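Superantigen-like protein (PDB 4O1N) probably acts as a secreted virulence protease that cleaves host collagens and cytokines, and belongs to the staphylococcal superantigen-like toxins. Local coordinates at residues L151-R154 with A155-H159. Residues are numbered along the deposited sequence; the frame is centred on the assembly and turned at random.
Sequences LRER and AIKQH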
loop_
_atom_site.group_PDB
_atom_site.type_symbol
_atom_site.label_atom_id
_atom_site.label_comp_id
_atom_site.label_asym_id
_atom_site.label_seq_id
_atom_site.Cartn_x
_atom_site.Cartn_y
_atom_site.Cartn_z
ATOM N N LEU A 151 -3.502 6.983 0.548
ATOM C CA LEU A 151 -4.778 7.680 0.680
ATOM C C LEU A 151 -4.858 8.219 2.091
ATOM O O LEU A 151 -5.286 9.353 2.288
ATOM C CB LEU A 151 -5.938 6.758 0.377
ATOM C CG LEU A 151 -5.960 6.338 -1.089
ATOM C CD1 LEU A 151 -6.805 5.086 -1.341
ATOM C CD2 LEU A 151 -6.489 7.477 -1.934
ATOM N N ARG A 152 -4.417 7.433 3.073
ATOM C CA ARG A 152 -4.508 7.909 4.444
ATOM C C ARG A 152 -3.566 9.067 4.671
ATOM O O ARG A 152 -3.926 10.046 5.333
ATOM C CB ARG A 152 -4.256 6.809 5.445
ATOM C CG ARG A 152 -5.330 5.738 5.438
ATOM C CD ARG A 152 -5.302 4.880 6.705
ATOM N NE ARG A 152 -5.830 3.527 6.460
ATOM C CZ ARG A 152 -6.415 2.741 7.367
ATOM N NH1 ARG A 152 -6.580 3.131 8.616
ATOM N NH2 ARG A 152 -6.836 1.540 7.012
ATOM N N GLU A 153 -2.381 8.982 4.076
ATOM C CA GLU A 153 -1.426 10.075 4.100
ATOM C C GLU A 153 -2.108 11.334 3.623
ATOM O O GLU A 153 -2.017 12.365 4.286
ATOM C CB GLU A 153 -0.208 9.779 3.212
ATOM C CG GLU A 153 0.740 10.974 3.041
ATOM C CD GLU A 153 2.051 10.648 2.321
ATOM O OE1 GLU A 153 2.033 9.966 1.283
ATOM O OE2 GLU A 153 3.109 11.101 2.793
ATOM N N ARG A 154 -2.829 11.267 2.505
ATOM C CA ARG A 154 -3.493 12.460 2.038
ATOM C C ARG A 154 -4.626 12.972 2.935
ATOM O O ARG A 154 -4.731 14.181 3.150
ATOM C CB ARG A 154 -4.002 12.327 0.614
ATOM C CG ARG A 154 -4.000 13.711 -0.005
ATOM C CD ARG A 154 -5.017 13.918 -1.085
ATOM N NE ARG A 154 -4.438 13.535 -2.342
ATOM C CZ ARG A 154 -4.571 14.189 -3.470
ATOM N NH1 ARG A 154 -5.251 15.325 -3.525
ATOM N NH2 ARG A 154 -3.991 13.680 -4.559
ATOM N N ALA A 155 -5.469 12.075 3.438
ATOM C CA ALA A 155 -6.550 12.462 4.349
ATOM C C ALA A 155 -5.976 13.073 5.626
ATOM O O ALA A 155 -6.561 14.027 6.201
ATOM C CB ALA A 155 -7.429 11.258 4.684
ATOM N N ILE A 156 -4.840 12.530 6.074
ATOM C CA ILE A 156 -4.193 13.047 7.257
ATOM C C ILE A 156 -3.556 14.415 7.015
ATOM O O ILE A 156 -3.708 15.332 7.797
ATOM C CB ILE A 156 -3.103 12.106 7.779
ATOM C CG1 ILE A 156 -3.712 10.814 8.288
ATOM C CG2 ILE A 156 -2.308 12.782 8.898
ATOM C CD1 ILE A 156 -2.696 9.716 8.511
ATOM N N LYS A 157 -2.818 14.562 5.939
ATOM C CA LYS A 157 -2.058 15.779 5.785
ATOM C C LYS A 157 -2.865 16.964 5.333
ATOM O O LYS A 157 -2.620 18.050 5.793
ATOM C CB LYS A 157 -0.838 15.536 4.903
ATOM C CG LYS A 157 0.125 14.607 5.622
ATOM C CD LYS A 157 1.535 14.603 5.054
ATOM C CE LYS A 157 2.519 14.056 6.103
ATOM N NZ LYS A 157 3.777 13.542 5.497
ATOM N N GLN A 158 -3.878 16.754 4.504
ATOM C CA GLN A 158 -4.684 17.868 3.965
ATOM C C GLN A 158 -6.067 18.021 4.554
ATOM O O GLN A 158 -6.679 19.067 4.358
ATOM C CB GLN A 158 -4.871 17.704 2.468
ATOM C CG GLN A 158 -3.628 17.294 1.714
ATOM C CD GLN A 158 -2.949 18.458 1.047
ATOM O OE1 GLN A 158 -2.681 18.422 -0.169
ATOM N NE2 GLN A 158 -2.652 19.509 1.835
ATOM N N HIS A 159 -6.592 16.985 5.215
ATOM C CA HIS A 159 -7.919 17.065 5.805
ATOM C C HIS A 159 -7.933 16.690 7.283
ATOM O O HIS A 159 -8.955 16.575 7.844
ATOM C CB HIS A 159 -8.892 16.213 5.011
ATOM C CG HIS A 159 -8.829 16.472 3.546
ATOM N ND1 HIS A 159 -7.881 15.895 2.732
ATOM C CD2 HIS A 159 -9.577 17.263 2.748
ATOM C CE1 HIS A 159 -8.053 16.314 1.492
ATOM N NE2 HIS A 159 -9.072 17.151 1.478
#
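L151 accepts the amide of A155 on its carbonyl oxygen, N to O 3.0 Å and nearly straight at 167°, the first of four successive i to i+4 bonds that mark this as alpha-helix, part of helix 144-159 of the beta-grasp domain. The helix lies on the domain's mixed sheet: L151 packs on I206 and L121, while A155 and H159 meet M210.

One step on, the carbonyl of R152 takes the amide of I156, and the CG1-CD1 arm of I156 lies against the same oxygen, CG1 to O 3.1 Å. The guanidinium of R152 leads elsewhere, with NE in a salt bridge to D148 and NH1 bonded to Q187 O and Y162 OH.

The carbonyl of E153 accepts the K157 amide, and its carboxylate reaches that lysine's NZ. CG of E153 is anti to the backbone N (chi1 172°) and both chains run extended, which brings OE2 within 3.7 Å of K157 NZ, a long salt bridge. The other carboxylate oxygen, OE1, pairs with R150, so this carboxylate is shared between two cations.

R154 makes the fourth of these bonds: its carbonyl receives Q158 N at 3.0 Å, the donor tilted 27° from the carbonyl plane. The methylenes of these two residues also touch, CG to CG 4.0 Å. The H159 ring presents an edge to R154 O, which lies near the ring plane, 3.6 Å from ND1.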